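Local coordinates for oligopeptide-binding protein appA (Bacillus subtilis, PDB 1XOC) that binds oligopeptides outside the cell membrane and hands them to an ABC permease that can support sporulation and genetic competence, at residues 17-21 against 211-215; 107-111 against 123-129; 323-328 against 474-479; 339-344 against 355-360; 364-368 against 395-401. One frame throughout, in Å; residues are numbered along the deposited sequence.

Contact 1: 17-21 against 211-215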
# COMPACT_ATOMS: atom_id res chain seq x y z
N LYS A 17 5.07 2.27 35.36
CA LYS A 17 6.04 1.50 34.52
C LYS A 17 6.49 2.25 33.26
O LYS A 17 7.68 2.50 33.13
CB LYS A 17 5.50 0.11 34.17
CG LYS A 17 6.55 -0.86 33.65
CD LYS A 17 7.53 -1.23 34.76
CE LYS A 17 8.21 -2.57 34.48
NZ LYS A 17 8.73 -2.67 33.09
N PRO A 18 5.56 2.59 32.32
CA PRO A 18 6.06 3.29 31.13
C PRO A 18 6.79 4.59 31.45
O PRO A 18 6.40 5.30 32.37
CB PRO A 18 4.80 3.56 30.29
CG PRO A 18 3.84 2.51 30.73
CD PRO A 18 4.10 2.38 32.20
N GLN A 19 7.86 4.84 30.71
CA GLN A 19 8.81 5.92 30.93
C GLN A 19 8.76 6.86 29.73
O GLN A 19 8.85 6.41 28.59
CB GLN A 19 10.23 5.36 30.98
CG GLN A 19 10.52 4.45 32.14
CD GLN A 19 10.78 5.22 33.38
OE1 GLN A 19 11.82 5.88 33.49
NE2 GLN A 19 9.85 5.18 34.33
N GLN A 20 8.67 8.16 29.98
CA GLN A 20 8.69 9.14 28.93
C GLN A 20 10.12 9.38 28.50
O GLN A 20 11.03 9.28 29.31
CB GLN A 20 8.08 10.46 29.40
CG GLN A 20 7.64 11.36 28.30
CD GLN A 20 7.03 12.64 28.84
OE1 GLN A 20 5.84 12.70 29.12
NE2 GLN A 20 7.84 13.67 28.97
N GLY A 21 10.32 9.67 27.22
CA GLY A 21 11.63 10.05 26.74
C GLY A 21 12.14 9.26 25.55
O GLY A 21 11.63 8.18 25.23
N ARG A 211 0.01 12.28 25.68
CA ARG A 211 1.25 12.45 24.95
C ARG A 211 1.96 11.11 24.67
O ARG A 211 2.02 10.25 25.56
CB ARG A 211 2.21 13.33 25.76
CG ARG A 211 3.47 13.80 24.99
CD ARG A 211 4.49 14.26 25.99
NE ARG A 211 5.71 14.87 25.47
CZ ARG A 211 6.87 14.24 25.28
NH1 ARG A 211 6.98 12.92 25.43
NH2 ARG A 211 7.93 14.97 24.91
N PRO A 212 2.55 10.98 23.47
CA PRO A 212 3.51 9.89 23.28
C PRO A 212 4.56 9.82 24.35
O PRO A 212 4.92 10.85 24.93
CB PRO A 212 4.21 10.28 21.96
CG PRO A 212 3.16 10.97 21.21
CD PRO A 212 2.40 11.77 22.22
N TYR A 213 5.08 8.63 24.59
CA TYR A 213 6.25 8.50 25.47
C TYR A 213 7.52 9.01 24.78
O TYR A 213 8.33 9.72 25.40
CB TYR A 213 6.44 7.06 25.93
CG TYR A 213 5.25 6.53 26.69
CD1 TYR A 213 4.91 7.04 27.94
CD2 TYR A 213 4.45 5.54 26.15
CE1 TYR A 213 3.82 6.57 28.63
CE2 TYR A 213 3.34 5.05 26.85
CZ TYR A 213 3.02 5.58 28.07
OH TYR A 213 1.93 5.12 28.78
N LEU A 214 7.69 8.64 23.52
CA LEU A 214 8.83 9.09 22.72
C LEU A 214 8.75 10.58 22.48
O LEU A 214 7.68 11.11 22.23
CB LEU A 214 8.89 8.34 21.36
CG LEU A 214 9.17 6.83 21.52
CD1 LEU A 214 8.81 6.05 20.24
CD2 LEU A 214 10.65 6.61 21.84
N ASP A 215 9.89 11.27 22.60
CA ASP A 215 9.94 12.71 22.42
C ASP A 215 9.88 13.11 20.95
O ASP A 215 9.21 14.10 20.61
CB ASP A 215 11.20 13.29 23.04
CG ASP A 215 11.22 13.18 24.56
OD1 ASP A 215 10.16 13.29 25.21
OD2 ASP A 215 12.31 12.99 25.11
O HOH W 1 10.22 13.77 27.92
O HOH W 2 4.06 10.63 27.94

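Contact 2: 107-111 against 123-129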
# COMPACT_ATOMS: atom_id res chain seq x y z
N TYR A 107 -14.60 14.44 4.34
CA TYR A 107 -15.21 13.40 3.53
C TYR A 107 -16.02 13.93 2.35
O TYR A 107 -16.30 13.17 1.40
CB TYR A 107 -16.15 12.56 4.38
CG TYR A 107 -15.50 11.50 5.25
CD1 TYR A 107 -14.93 11.83 6.48
CD2 TYR A 107 -15.43 10.18 4.83
CE1 TYR A 107 -14.33 10.83 7.29
CE2 TYR A 107 -14.87 9.19 5.66
CZ TYR A 107 -14.31 9.52 6.86
OH TYR A 107 -13.73 8.54 7.60
N SER A 108 -16.35 15.23 2.35
CA SER A 108 -17.04 15.87 1.23
C SER A 108 -16.11 16.17 0.05
O SER A 108 -16.58 16.27 -1.09
CB SER A 108 -17.72 17.17 1.68
OG SER A 108 -18.80 16.84 2.55
N VAL A 109 -14.82 16.29 0.33
CA VAL A 109 -13.84 16.67 -0.74
C VAL A 109 -13.89 15.67 -1.91
O VAL A 109 -14.04 16.07 -3.05
CB VAL A 109 -12.43 16.83 -0.18
CG1 VAL A 109 -11.39 16.88 -1.33
CG2 VAL A 109 -12.35 18.12 0.65
N PRO A 110 -13.75 14.35 -1.64
CA PRO A 110 -13.80 13.40 -2.78
C PRO A 110 -15.17 13.24 -3.46
O PRO A 110 -15.28 12.55 -4.47
CB PRO A 110 -13.36 12.07 -2.17
CG PRO A 110 -13.54 12.23 -0.71
CD PRO A 110 -13.46 13.68 -0.36
N LEU A 111 -16.21 13.87 -2.91
CA LEU A 111 -17.53 13.88 -3.55
C LEU A 111 -17.71 15.04 -4.53
O LEU A 111 -18.70 15.08 -5.28
CB LEU A 111 -18.63 13.91 -2.48
CG LEU A 111 -19.04 12.61 -1.79
CD1 LEU A 111 -17.94 11.62 -1.62
CD2 LEU A 111 -19.77 12.91 -0.50
N TYR A 123 -14.66 6.35 -1.62
CA TYR A 123 -15.78 7.25 -1.28
C TYR A 123 -16.95 7.15 -2.23
O TYR A 123 -17.99 7.77 -1.98
CB TYR A 123 -15.31 8.73 -1.15
CG TYR A 123 -14.09 8.85 -0.25
CD1 TYR A 123 -12.81 8.84 -0.80
CD2 TYR A 123 -14.21 8.85 1.16
CE1 TYR A 123 -11.69 8.90 -0.01
CE2 TYR A 123 -13.07 8.88 1.97
CZ TYR A 123 -11.81 8.92 1.37
OH TYR A 123 -10.67 8.93 2.17
N GLU A 124 -16.82 6.38 -3.30
CA GLU A 124 -17.88 6.42 -4.32
C GLU A 124 -19.24 5.85 -3.88
O GLU A 124 -20.25 6.07 -4.55
CB GLU A 124 -17.44 5.81 -5.63
CG GLU A 124 -16.97 4.43 -5.57
CD GLU A 124 -16.68 3.90 -6.97
OE1 GLU A 124 -16.77 4.71 -7.92
OE2 GLU A 124 -16.40 2.70 -7.14
N MET A 125 -19.24 5.10 -2.79
CA MET A 125 -20.50 4.63 -2.24
C MET A 125 -21.25 5.73 -1.48
O MET A 125 -22.41 5.53 -1.18
CB MET A 125 -20.29 3.41 -1.33
CG MET A 125 -19.73 3.71 0.06
SD MET A 125 -18.03 4.30 0.01
CE MET A 125 -17.15 2.81 -0.36
N LEU A 126 -20.60 6.85 -1.17
CA LEU A 126 -21.24 7.91 -0.39
C LEU A 126 -22.14 8.79 -1.23
O LEU A 126 -21.75 9.25 -2.31
CB LEU A 126 -20.21 8.83 0.29
CG LEU A 126 -19.54 8.28 1.51
CD1 LEU A 126 -18.50 9.28 2.02
CD2 LEU A 126 -20.60 7.97 2.60
N LYS A 127 -23.34 9.03 -0.72
CA LYS A 127 -24.25 9.99 -1.30
C LYS A 127 -24.00 11.37 -0.69
O LYS A 127 -23.94 12.38 -1.40
CB LYS A 127 -25.67 9.58 -1.01
CG LYS A 127 -26.70 10.47 -1.65
CD LYS A 127 -28.06 10.09 -1.14
CE LYS A 127 -28.51 8.76 -1.70
NZ LYS A 127 -29.96 8.51 -1.37
N SER A 128 -23.90 11.41 0.64
CA SER A 128 -23.71 12.67 1.35
C SER A 128 -23.16 12.46 2.74
O SER A 128 -23.21 11.37 3.29
CB SER A 128 -25.04 13.42 1.49
OG SER A 128 -25.98 12.66 2.22
N VAL A 129 -22.69 13.57 3.28
CA VAL A 129 -22.17 13.58 4.63
C VAL A 129 -22.68 14.86 5.28
O VAL A 129 -22.45 15.95 4.74
CB VAL A 129 -20.59 13.59 4.68
CG1 VAL A 129 -20.08 13.71 6.09
CG2 VAL A 129 -20.03 12.42 3.94

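Contact 3: 323-328 against 474-479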
# COMPACT_ATOMS: atom_id res chain seq x y z
N ILE A 323 -8.93 -23.66 -2.78
CA ILE A 323 -9.14 -23.30 -4.18
C ILE A 323 -7.98 -23.82 -5.04
O ILE A 323 -6.81 -23.71 -4.66
CB ILE A 323 -9.28 -21.76 -4.32
CG1 ILE A 323 -10.00 -21.37 -5.60
CG2 ILE A 323 -7.91 -21.05 -4.26
CD1 ILE A 323 -9.96 -19.87 -5.85
N ASP A 324 -8.29 -24.41 -6.19
CA ASP A 324 -7.25 -24.77 -7.14
C ASP A 324 -7.25 -23.75 -8.27
O ASP A 324 -8.05 -23.81 -9.18
CB ASP A 324 -7.44 -26.20 -7.67
CG ASP A 324 -6.75 -27.27 -6.78
OD1 ASP A 324 -5.78 -26.93 -6.06
OD2 ASP A 324 -7.16 -28.46 -6.83
N VAL A 325 -6.35 -22.80 -8.20
CA VAL A 325 -6.24 -21.74 -9.18
C VAL A 325 -5.14 -22.17 -10.17
O VAL A 325 -4.27 -22.95 -9.80
CB VAL A 325 -5.93 -20.41 -8.42
CG1 VAL A 325 -4.75 -19.69 -9.00
CG2 VAL A 325 -7.17 -19.55 -8.34
N PRO A 326 -5.20 -21.70 -11.43
CA PRO A 326 -4.06 -21.99 -12.31
C PRO A 326 -2.80 -21.32 -11.77
O PRO A 326 -2.82 -20.14 -11.45
CB PRO A 326 -4.45 -21.38 -13.66
CG PRO A 326 -5.51 -20.45 -13.38
CD PRO A 326 -6.24 -20.93 -12.14
N LYS A 327 -1.72 -22.08 -11.70
CA LYS A 327 -0.47 -21.60 -11.11
C LYS A 327 0.58 -21.17 -12.11
O LYS A 327 1.44 -20.37 -11.74
CB LYS A 327 0.11 -22.69 -10.21
CG LYS A 327 -0.70 -22.92 -8.97
CD LYS A 327 -0.05 -24.00 -8.16
CE LYS A 327 -0.61 -24.07 -6.77
NZ LYS A 327 0.35 -24.86 -5.93
N PHE A 328 0.53 -21.68 -13.34
CA PHE A 328 1.54 -21.37 -14.37
C PHE A 328 2.95 -21.63 -13.84
O PHE A 328 3.85 -20.79 -13.94
CB PHE A 328 1.38 -19.93 -14.88
CG PHE A 328 0.00 -19.65 -15.43
CD1 PHE A 328 -0.95 -19.00 -14.65
CD2 PHE A 328 -0.36 -20.12 -16.68
CE1 PHE A 328 -2.22 -18.77 -15.15
CE2 PHE A 328 -1.63 -19.89 -17.18
CZ PHE A 328 -2.55 -19.22 -16.41
N TYR A 474 -11.04 -14.70 -7.81
CA TYR A 474 -9.67 -15.20 -7.78
C TYR A 474 -9.33 -16.08 -8.99
O TYR A 474 -8.26 -15.94 -9.57
CB TYR A 474 -9.44 -15.99 -6.50
CG TYR A 474 -9.47 -15.16 -5.25
CD1 TYR A 474 -10.00 -15.68 -4.08
CD2 TYR A 474 -8.91 -13.88 -5.21
CE1 TYR A 474 -10.01 -14.94 -2.93
CE2 TYR A 474 -8.92 -13.14 -4.05
CZ TYR A 474 -9.45 -13.68 -2.92
OH TYR A 474 -9.48 -12.97 -1.78
N GLN A 475 -10.23 -16.98 -9.36
CA GLN A 475 -10.02 -17.79 -10.56
C GLN A 475 -9.79 -16.94 -11.80
O GLN A 475 -8.90 -17.22 -12.58
CB GLN A 475 -11.20 -18.73 -10.83
CG GLN A 475 -11.25 -19.93 -9.92
CD GLN A 475 -10.17 -20.95 -10.18
OE1 GLN A 475 -9.96 -21.86 -9.37
NE2 GLN A 475 -9.47 -20.83 -11.31
N LYS A 476 -10.63 -15.93 -12.00
CA LYS A 476 -10.53 -15.10 -13.19
C LYS A 476 -9.25 -14.28 -13.19
O LYS A 476 -8.57 -14.19 -14.21
CB LYS A 476 -11.75 -14.19 -13.34
CG LYS A 476 -13.02 -14.97 -13.69
CD LYS A 476 -14.10 -14.09 -14.32
CE LYS A 476 -15.28 -14.92 -14.82
NZ LYS A 476 -14.95 -15.81 -15.98
N ILE A 477 -8.89 -13.69 -12.06
CA ILE A 477 -7.65 -12.92 -11.99
C ILE A 477 -6.44 -13.82 -12.21
O ILE A 477 -5.52 -13.49 -12.97
CB ILE A 477 -7.55 -12.14 -10.65
CG1 ILE A 477 -8.66 -11.10 -10.61
CG2 ILE A 477 -6.17 -11.46 -10.49
CD1 ILE A 477 -8.93 -10.50 -9.27
N ALA A 478 -6.43 -14.98 -11.56
CA ALA A 478 -5.36 -15.95 -11.77
C ALA A 478 -5.25 -16.38 -13.23
O ALA A 478 -4.18 -16.36 -13.80
CB ALA A 478 -5.55 -17.15 -10.87
N GLU A 479 -6.37 -16.75 -13.85
CA GLU A 479 -6.35 -17.14 -15.26
C GLU A 479 -5.79 -16.03 -16.15
O GLU A 479 -5.01 -16.28 -17.07
CB GLU A 479 -7.75 -17.56 -15.73
CG GLU A 479 -7.91 -17.70 -17.26
CD GLU A 479 -7.13 -18.87 -17.88
OE1 GLU A 479 -6.54 -19.68 -17.12
OE2 GLU A 479 -7.13 -19.00 -19.14

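Contact 4: 339-344 against 355-360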
# COMPACT_ATOMS: atom_id res chain seq x y z
N LEU A 339 4.31 -18.86 -26.55
CA LEU A 339 4.64 -17.64 -27.28
C LEU A 339 4.57 -17.85 -28.79
O LEU A 339 4.11 -16.97 -29.52
CB LEU A 339 6.02 -17.12 -26.88
CG LEU A 339 6.04 -16.51 -25.48
CD1 LEU A 339 7.46 -16.35 -25.00
CD2 LEU A 339 5.32 -15.18 -25.47
N ALA A 340 5.02 -19.02 -29.25
CA ALA A 340 4.92 -19.40 -30.66
C ALA A 340 3.46 -19.47 -31.08
O ALA A 340 3.07 -18.91 -32.11
CB ALA A 340 5.62 -20.72 -30.90
N GLU A 341 2.64 -20.15 -30.28
CA GLU A 341 1.19 -20.21 -30.50
C GLU A 341 0.56 -18.81 -30.56
O GLU A 341 -0.38 -18.58 -31.32
CB GLU A 341 0.50 -21.05 -29.41
CG GLU A 341 0.66 -22.56 -29.59
CD GLU A 341 0.36 -23.38 -28.32
OE1 GLU A 341 -0.09 -22.81 -27.29
OE2 GLU A 341 0.57 -24.62 -28.37
N ALA A 342 1.09 -17.87 -29.76
CA ALA A 342 0.62 -16.48 -29.75
C ALA A 342 1.19 -15.62 -30.87
O ALA A 342 0.95 -14.41 -30.91
CB ALA A 342 0.89 -15.84 -28.40
N GLY A 343 1.96 -16.22 -31.78
CA GLY A 343 2.48 -15.51 -32.96
C GLY A 343 3.90 -15.00 -32.87
O GLY A 343 4.40 -14.38 -33.82
N TRP A 344 4.58 -15.26 -31.75
CA TRP A 344 5.94 -14.77 -31.55
C TRP A 344 6.97 -15.82 -31.95
O TRP A 344 6.92 -16.96 -31.47
CB TRP A 344 6.15 -14.35 -30.09
CG TRP A 344 5.41 -13.13 -29.75
CD1 TRP A 344 4.15 -13.06 -29.21
CD2 TRP A 344 5.84 -11.77 -29.95
NE1 TRP A 344 3.77 -11.74 -29.06
CE2 TRP A 344 4.79 -10.93 -29.50
CE3 TRP A 344 7.01 -11.18 -30.44
CZ2 TRP A 344 4.87 -9.54 -29.54
CZ3 TRP A 344 7.09 -9.79 -30.48
CH2 TRP A 344 6.03 -8.99 -30.02
N LYS A 355 7.22 -10.25 -33.92
CA LYS A 355 5.84 -10.37 -34.36
C LYS A 355 5.38 -9.08 -35.01
O LYS A 355 5.54 -8.00 -34.45
CB LYS A 355 4.92 -10.73 -33.20
CG LYS A 355 3.45 -10.73 -33.59
CD LYS A 355 2.57 -11.29 -32.50
CE LYS A 355 1.12 -11.26 -32.93
NZ LYS A 355 0.30 -12.07 -32.00
N ASP A 356 4.80 -9.20 -36.21
CA ASP A 356 4.23 -8.07 -36.95
C ASP A 356 5.18 -6.86 -36.99
O ASP A 356 4.76 -5.74 -36.70
CB ASP A 356 2.87 -7.69 -36.35
CG ASP A 356 1.83 -8.81 -36.46
OD1 ASP A 356 1.82 -9.54 -37.48
OD2 ASP A 356 1.02 -8.96 -35.51
N GLY A 357 6.44 -7.11 -37.32
CA GLY A 357 7.46 -6.06 -37.41
C GLY A 357 7.86 -5.42 -36.09
O GLY A 357 8.38 -4.30 -36.07
N LYS A 358 7.62 -6.11 -34.98
CA LYS A 358 7.96 -5.62 -33.64
C LYS A 358 8.76 -6.67 -32.89
O LYS A 358 8.46 -7.86 -32.99
CB LYS A 358 6.68 -5.34 -32.84
CG LYS A 358 6.14 -3.91 -32.93
CD LYS A 358 5.32 -3.57 -31.67
CE LYS A 358 6.23 -3.37 -30.44
NZ LYS A 358 5.51 -3.53 -29.15
N LYS A 359 9.76 -6.24 -32.12
CA LYS A 359 10.58 -7.17 -31.36
C LYS A 359 10.09 -7.15 -29.92
O LYS A 359 9.60 -6.13 -29.46
CB LYS A 359 12.07 -6.81 -31.46
CG LYS A 359 12.53 -5.58 -30.71
CD LYS A 359 14.02 -5.26 -30.97
CE LYS A 359 14.61 -4.29 -29.91
NZ LYS A 359 16.06 -4.54 -29.59
N PHE A 360 10.22 -8.28 -29.23
CA PHE A 360 9.76 -8.39 -27.86
C PHE A 360 10.87 -7.83 -26.97
O PHE A 360 11.73 -8.56 -26.50
CB PHE A 360 9.44 -9.84 -27.50
CG PHE A 360 8.35 -9.98 -26.46
CD1 PHE A 360 7.28 -10.84 -26.69
CD2 PHE A 360 8.39 -9.27 -25.26
CE1 PHE A 360 6.28 -10.99 -25.75
CE2 PHE A 360 7.37 -9.42 -24.31
CZ PHE A 360 6.32 -10.28 -24.57

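Contact 5: 364-368 against 395-401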
# COMPACT_ATOMS: atom_id res chain seq x y z
N LEU A 364 11.88 -2.95 -17.70
CA LEU A 364 11.36 -3.34 -16.39
C LEU A 364 11.89 -2.40 -15.30
O LEU A 364 13.10 -2.39 -14.98
CB LEU A 364 11.77 -4.76 -16.07
CG LEU A 364 11.27 -5.43 -14.77
CD1 LEU A 364 9.76 -5.54 -14.71
CD2 LEU A 364 11.88 -6.81 -14.62
N LYS A 365 10.97 -1.64 -14.70
CA LYS A 365 11.32 -0.69 -13.66
C LYS A 365 11.10 -1.25 -12.26
O LYS A 365 10.21 -2.10 -12.05
CB LYS A 365 10.45 0.57 -13.77
CG LYS A 365 10.74 1.46 -14.91
CD LYS A 365 9.78 2.66 -14.96
CE LYS A 365 10.29 3.67 -15.97
NZ LYS A 365 9.35 4.81 -16.20
N THR A 366 11.88 -0.76 -11.30
CA THR A 366 11.54 -0.97 -9.88
C THR A 366 12.12 0.14 -9.04
O THR A 366 12.83 1.01 -9.60
CB THR A 366 12.00 -2.35 -9.34
OG1 THR A 366 11.29 -2.61 -8.11
CG2 THR A 366 13.47 -2.39 -9.09
N ASN A 367 11.87 0.14 -7.73
CA ASN A 367 12.26 1.27 -6.90
C ASN A 367 13.66 1.21 -6.31
O ASN A 367 14.06 0.19 -5.72
CB ASN A 367 11.24 1.52 -5.78
CG ASN A 367 10.91 0.29 -4.98
OD1 ASN A 367 10.46 -0.71 -5.53
ND2 ASN A 367 11.12 0.36 -3.67
N GLN A 368 14.40 2.32 -6.49
CA GLN A 368 15.74 2.56 -5.90
C GLN A 368 15.77 2.26 -4.41
O GLN A 368 15.00 2.85 -3.64
CB GLN A 368 16.16 4.01 -6.16
CG GLN A 368 17.60 4.32 -5.72
CD GLN A 368 17.96 5.78 -5.86
OE1 GLN A 368 19.13 6.15 -5.71
NE2 GLN A 368 16.98 6.64 -6.16
N ILE A 395 16.10 1.41 -12.52
CA ILE A 395 15.82 1.64 -11.11
C ILE A 395 15.43 3.11 -11.00
O ILE A 395 16.13 3.98 -11.54
CB ILE A 395 17.09 1.33 -10.27
CG1 ILE A 395 17.44 -0.17 -10.34
CG2 ILE A 395 16.88 1.74 -8.83
CD1 ILE A 395 18.83 -0.51 -9.86
N VAL A 396 14.32 3.40 -10.33
CA VAL A 396 13.86 4.77 -10.22
C VAL A 396 13.49 5.11 -8.78
O VAL A 396 13.04 4.26 -8.00
CB VAL A 396 12.78 5.17 -11.34
CG1 VAL A 396 12.44 4.04 -12.39
CG2 VAL A 396 11.64 5.97 -10.85
N GLU A 397 13.74 6.36 -8.43
CA GLU A 397 13.53 6.83 -7.08
C GLU A 397 12.05 6.70 -6.75
O GLU A 397 11.20 6.93 -7.60
CB GLU A 397 13.96 8.31 -7.00
CG GLU A 397 13.85 8.91 -5.60
CD GLU A 397 12.47 9.50 -5.30
OE1 GLU A 397 12.01 9.39 -4.12
OE2 GLU A 397 11.86 10.08 -6.23
N TRP A 398 11.76 6.32 -5.51
CA TRP A 398 10.40 5.94 -5.09
C TRP A 398 9.32 6.95 -5.43
O TRP A 398 8.36 6.60 -6.09
CB TRP A 398 10.40 5.72 -3.58
CG TRP A 398 9.06 5.35 -3.02
CD1 TRP A 398 8.32 6.07 -2.13
CD2 TRP A 398 8.29 4.19 -3.35
NE1 TRP A 398 7.13 5.41 -1.85
CE2 TRP A 398 7.09 4.25 -2.59
CE3 TRP A 398 8.49 3.10 -4.17
CZ2 TRP A 398 6.12 3.26 -2.67
CZ3 TRP A 398 7.53 2.11 -4.23
CH2 TRP A 398 6.36 2.20 -3.50
N SER A 399 9.48 8.20 -5.00
CA SER A 399 8.43 9.20 -5.24
C SER A 399 8.18 9.38 -6.73
O SER A 399 7.05 9.53 -7.17
CB SER A 399 8.74 10.53 -4.54
OG SER A 399 9.76 11.25 -5.23
N ALA A 400 9.25 9.38 -7.53
CA ALA A 400 9.10 9.49 -8.95
C ALA A 400 8.41 8.30 -9.58
O ALA A 400 7.62 8.47 -10.49
CB ALA A 400 10.44 9.69 -9.58
N LEU A 401 8.75 7.09 -9.15
CA LEU A 401 8.14 5.90 -9.68
C LEU A 401 6.62 5.85 -9.34
O LEU A 401 5.83 5.50 -10.19
CB LEU A 401 8.80 4.66 -9.08
CG LEU A 401 8.38 3.35 -9.70
CD1 LEU A 401 8.53 3.37 -11.18
CD2 LEU A 401 9.17 2.18 -9.09
O HOH W 3 14.05 5.74 -3.67

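Contact 1: 17-21 against 211-215
The amide of Gln20 lies over one face of the Arg211 guanidinium, the two planes 25° apart and the side chains crossing at about a right angle. Gln20 CG comes within 3.3 Å of Arg211 NH1, and the amide follows along the same face, displaced toward its rim. With CG anti to the backbone N (chi1 -161°) and an extended chain beyond it, Gln20 is laid across the arginine. The guanidinium itself is fixed by further bonds: NH2 makes a salt bridge to Asp215 OD1 at 2.8 Å, nearly in the guanidinium plane, and NH1 bonds Pro212 O, which is tilted from that plane, while NE pairs with Asp205. Water 1 links the amide to the same carboxylate, accepting from Gln20 NE2 and donating to Asp215 OD1. Two residues earlier in the chain, Pro18 sets CB over the face of the Tyr213 ring, 3.9 Å from the ring centroid, a CH-pi contact. Between the stack and this CH-pi contact the backbones meet in a nearly straight hydrogen bond, Gly21 N to Tyr213 O at 2.7 Å, with the donor above the carbonyl plane. Gly21 CA packs against Asp215 OD2, 3.4 Å away. The contact thus joins two loops that lead into neighbouring parallel strands, 23-28 and 216-221, of a mixed sheet, and the C-terminal strand 517-518 borders it through Trp517, edge-to-face with Tyr213.

Contact 2: 107-111 against 123-129
Pro110 and Tyr123 form the CH-pi part of this contact: Pro110 CG sits over one face of the Tyr123 ring, 3.6 Å from its centroid and 21° off the ring normal. It is displaced toward the CG-CD1 side of the ring, where Pro110 CB also touches CD1. The same tyrosine has its edge turned to a second aromatic residue, since Tyr107 CD2 lies near the Tyr123 ring plane, 3.9 Å from Tyr123 CE2, and the two side chains cross at about a right angle. Aliphatic contacts make up the rest. Leu111 turns both methyls to the other segment: CD1 packs on Tyr123 CB at 3.9 Å and CD2 approaches Leu126 CB at 4.2 Å, so one branched end spans the beta turn. Val129 CG2, anti to its carbonyl carbon, reaches Tyr107 CB at 3.9 Å. Polar bonds remain within each segment or run to other parts of the chain. Leu126 N bonds Tyr123 O in the type I turn, Leu111 N bonds Ser108 O in the 3-10 turn, and the hydroxyls of Tyr123 and Ser108 pair with Thr156 and Val104. The contact packs the end of helix 100-108 on the start of strand 126-133, an outermost strand of a five-stranded antiparallel sheet. Lys127 and Ser128 form a classic beta bulge opposite Lys140 of strand 136-141, and helix 147-155 adds Leu153 and Phe148 against Tyr107 and Leu126.

Contact 3: 323-328 against 474-479
Residues 323-328 run as an irregular, largely extended chain across one side of residues 474-479 of helix 463-480, with the CA atoms of Val325 and Gln475 5.6 Å apart and those of Pro326 and Glu479 6.1 Å apart. At Phe328 the backbone takes positive phi, and the ring turns back to the helix. Ala478 supplies the small surface at the middle: its CB meets Val325 CG1 at 3.3 Å, tighter than usual, and Pro326 CD at 4.0 Å. Ile323 CD1 rests on Tyr474 CB, crossing that side chain at about a right angle. Gln475, bent at chi2 (-70°), brings its amide alongside Val325 and toward the backbone at Asp324 and the Pro326 ring. Replacing it with an alanine would probably open a gap between the helix and residues 323-326, leaving Val325 CG2 and Pro326 CD with less cover. At the far end Phe328 turns an edge to the helix backbone, CE1 lying 3.4 Å from Ala478 O near the ring plane. Glu479 OE1 approaches Pro326 CG, while its OE2 forms a salt bridge with Lys281. The chemistry is largely apolar, with one polar amide set against the loop backbone and the carboxylate's charge answered by Lys281 of helix 281-289.

Contact 4: 339-344 against 355-360
Lys355 starts over the indole of Trp344 and ends at the C-terminus of helix 332-341, where Gly343, with positive phi, closes the helix in a Schellman motif. Its CB sits above the six-membered ring, 3.4 Å from the centroid and only 8° off the normal, a close CH-pi contact. The chain then crosses the indole toward the helix end, with CG anti to the backbone N (chi1 175°) and every later torsion extended. CG passes Gly343 O at 3.8 Å; CD returns to the indole, 3.7 Å from Trp344 NE1; CE approaches Ala342 O. At the tip NZ donates to Ala342 O at 2.7 Å, so the ammonium group meets a helix-end carbonyl, whose partial negative charge probably suits it. The opposite face of Trp344 takes the edge of Phe360: the planes stand at 54° with centroids 4.7 Å apart, and the indole is sandwiched between methylene and phenyl. Both aromatics also touch Val283 of helix 281-289, and Leu339 CD2 approaches the Phe360 ring. A type I' turn from Lys355 to Lys358 closes the hairpin of strands 354-355 and 358-367 and brings a backbone oxygen to the indole, Lys358 O lying 3.4 Å from Trp344 CZ3.

Contact 5: 364-368 against 395-401
Thr366 and Asn367 pair with Ile395 and Val396 as parallel neighbours, the two strands of a beta-alpha-beta unit whose crossover is helix 371-385. Val396 N donates to Thr366 O at 2.9 Å, nearly along the C=O axis, and Val396 O accepts from Gln368 N at 2.8 Å, the donor above the carbonyl plane. Around this ladder, Leu401 CD2 packs on the Thr366-Asn367 peptide, and Lys365 CD touches both Val396 CG1 and Leu401 CD1 before NZ bonds Gln404 and Asp411. Asn367 CB meets the Trp398 indole at its edge, 3.6 Å from CE3; chi1 of 51° sets the amide between backbone N and carbonyl carbon, where ND2 bonds the backbone of the bound peptide. Trp398 packs on that backbone too and is tethered through NE1 to Asp42, so one strand's end and the helix start after the other help line the peptide site. Water 3 bridges Gln368 O and Trp398 N. Glu397 N-caps helix 398-405: OE1 accepts from Ser399 N at 2.9 Å, and OE2 takes Ala400 N from above the carboxylate plane. A leucine in its place would probably leave both amides without their acceptors. Ser399 OG meets the syn lone pair of Glu397 OE2 at 2.6 Å.

Contact 1 closes a long loop of chain within which contact 2 is nested; contact 3 closes a second one that encloses contacts 4 and 5, one after the other. Contacts 4 and 5 share strand 358-367, at its start and end, with centres about 29 Å apart. Contacts 3 and 4 lie on the same side of the chain's centre, nearest atoms about 11 Å apart, and helix 281-289 borders both. Contact 1 is on the opposite side, its centre about 63 Å from that of contact 4. Contact 5, closest to the chain's centre at about 15 Å, reaches the bound peptide, whereas the others join outlying parts of the fold.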